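PDB 3QLI: coenzyme A transferase from Yersinia pestis, which probably transfers coenzyme A from an acyl-CoA to an acid such as acetate. Local coordinates for residues R215-E220 with V242-N247. Numbering follows the deposited sequence.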
loop_
_atom_site.group_PDB
_atom_site.type_symbol
_atom_site.label_atom_id
_atom_site.label_comp_id
_atom_site.label_asym_id
_atom_site.label_seq_id
_atom_site.Cartn_x
_atom_site.Cartn_y
_atom_site.Cartn_z
ATOM N N ARG A 215 -12.836 23.539 15.889
ATOM C CA ARG A 215 -12.162 23.227 17.148
ATOM C C ARG A 215 -11.030 24.208 17.445
ATOM O O ARG A 215 -10.372 24.710 16.531
ATOM C CB ARG A 215 -11.635 21.787 17.150
ATOM C CG ARG A 215 -12.729 20.723 17.209
ATOM C CD ARG A 215 -12.154 19.329 17.430
ATOM N NE ARG A 215 -11.260 19.286 18.588
ATOM C CZ ARG A 215 -11.670 19.280 19.854
ATOM N NH1 ARG A 215 -12.966 19.318 20.136
ATOM N NH2 ARG A 215 -10.781 19.242 20.840
ATOM N N SER A 216 -10.821 24.485 18.728
ATOM C CA SER A 216 -9.775 25.406 19.151
ATOM C C SER A 216 -8.403 24.798 18.887
ATOM O O SER A 216 -8.226 23.583 18.985
ATOM C CB SER A 216 -9.930 25.730 20.637
ATOM O OG SER A 216 -9.965 24.537 21.405
ATOM N N ALA A 217 -7.437 25.641 18.538
ATOM C CA ALA A 217 -6.074 25.170 18.321
ATOM C C ALA A 217 -5.367 24.944 19.651
ATOM O O ALA A 217 -5.659 25.617 20.639
ATOM C CB ALA A 217 -5.298 26.165 17.475
ATOM N N ILE A 218 -4.449 23.984 19.684
ATOM C CA ILE A 218 -3.592 23.818 20.850
ATOM C C ILE A 218 -2.278 24.552 20.613
ATOM O O ILE A 218 -1.938 24.885 19.474
ATOM C CB ILE A 218 -3.343 22.334 21.189
ATOM C CG1 ILE A 218 -2.675 21.609 20.019
ATOM C CG2 ILE A 218 -4.650 21.649 21.560
ATOM C CD1 ILE A 218 -2.517 20.114 20.253
ATOM N N PRO A 219 -1.539 24.836 21.689
ATOM C CA PRO A 219 -0.304 25.597 21.488
ATOM C C PRO A 219 0.658 24.923 20.494
ATOM O O PRO A 219 1.268 25.618 19.678
ATOM C CB PRO A 219 0.305 25.651 22.896
ATOM C CG PRO A 219 -0.872 25.486 23.822
ATOM C CD PRO A 219 -1.795 24.536 23.110
ATOM N N GLU A 220 0.798 23.602 20.568
ATOM C CA GLU A 220 1.774 22.888 19.728
ATOM C C GLU A 220 1.587 23.142 18.238
ATOM O O GLU A 220 2.528 22.998 17.463
ATOM C CB GLU A 220 1.749 21.385 19.989
ATOM C CG GLU A 220 2.140 21.001 21.402
ATOM C CD GLU A 220 0.937 20.884 22.330
ATOM O OE1 GLU A 220 0.086 21.800 22.336
ATOM O OE2 GLU A 220 0.848 19.866 23.051
ATOM N N VAL A 242 -8.918 17.802 7.727
ATOM C CA VAL A 242 -9.715 18.842 8.367
ATOM C C VAL A 242 -9.194 19.078 9.787
ATOM O O VAL A 242 -8.489 18.235 10.340
ATOM C CB VAL A 242 -11.204 18.438 8.437
ATOM C CG1 VAL A 242 -11.815 18.375 7.044
ATOM C CG2 VAL A 242 -11.349 17.093 9.144
ATOM N N GLY A 243 -9.522 20.234 10.361
ATOM C CA GLY A 243 -9.149 20.532 11.736
ATOM C C GLY A 243 -8.440 21.860 11.922
ATOM O O GLY A 243 -8.195 22.594 10.959
ATOM N N ALA A 244 -8.106 22.170 13.172
ATOM C CA ALA A 244 -7.425 23.426 13.494
ATOM C C ALA A 244 -6.030 23.478 12.878
ATOM O O ALA A 244 -5.595 24.534 12.411
ATOM C CB ALA A 244 -7.355 23.635 15.011
ATOM N N LEU A 245 -5.328 22.346 12.871
ATOM C CA LEU A 245 -3.951 22.331 12.362
ATOM C C LEU A 245 -3.881 22.695 10.872
ATOM O O LEU A 245 -3.225 23.665 10.495
ATOM C CB LEU A 245 -3.265 20.988 12.648
ATOM C CG LEU A 245 -1.819 20.827 12.151
ATOM C CD1 LEU A 245 -0.931 22.037 12.530
ATOM C CD2 LEU A 245 -1.216 19.509 12.656
ATOM N N PRO A 246 -4.570 21.928 10.014
ATOM C CA PRO A 246 -4.630 22.331 8.600
ATOM C C PRO A 246 -5.086 23.783 8.395
ATOM O O PRO A 246 -4.518 24.481 7.559
ATOM C CB PRO A 246 -5.640 21.342 7.984
ATOM C CG PRO A 246 -6.182 20.520 9.135
ATOM C CD PRO A 246 -5.163 20.599 10.234
ATOM N N ASN A 247 -6.088 24.241 9.139
ATOM C CA ASN A 247 -6.482 25.643 9.044
ATOM C C ASN A 247 -5.308 26.579 9.338
ATOM O O ASN A 247 -5.135 27.606 8.678
ATOM C CB ASN A 247 -7.654 25.945 9.980
ATOM C CG ASN A 247 -8.962 25.347 9.486
ATOM O OD1 ASN A 247 -9.008 24.685 8.442
ATOM N ND2 ASN A 247 -10.034 25.564 10.245
#
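Ala-244, in the first turn of helix 244-252, sets its methyl against the backbone of the extended loop Arg-215 to Ala-217. The join sits at the beta-alpha turn where strand 237-240, part of the mixed sheet in the C-terminal, Rossmann-like half, runs over into that helix, and the loop passing across it leads from strand 201-204 to helix 220-230. Val-242 comes first along the turn; its side chain leans on Met-212 and not on the 215-220 segment. Gly-243 follows at the N-cap, with phi 128° and psi 179°, a backbone shape that suits glycine because any CB would collide with Val-242 O. Gly-243 O takes the first helical bond, from Asn-247 N at 3.2 Å. Next is Ala-244, which carries nearly the whole contact. Ala-244 CB points at the loop and lies 3.5 Å from Arg-215 O, a methyl against a carbonyl oxygen, and 4.1 Å from Ser-216 O; the same methyl also packs on Tyr-221 of helix 220-230. Leu-245 is buried against Tyr-221 and Ile-224, while Pro-246 rests on Asn-267. The area buried is small, 106 Å², and the touching residues lie largely at the surface, consistent with a place beside a coenzyme A site: Arg-215, Val-242 and Ala-244 all bind coenzyme A in a structure of this protein, though no coenzyme A is bound to this chain here. The Arg-215 side chain is about 9 Å from that of Arg-393, another coenzyme A residue. The closing detail returns to Ala-244, which Ala-217 meets methyl to methyl, CB to CB at 4.1 Å, with Ala-217 CA slightly closer to Ala-244 CB at 3.9 Å.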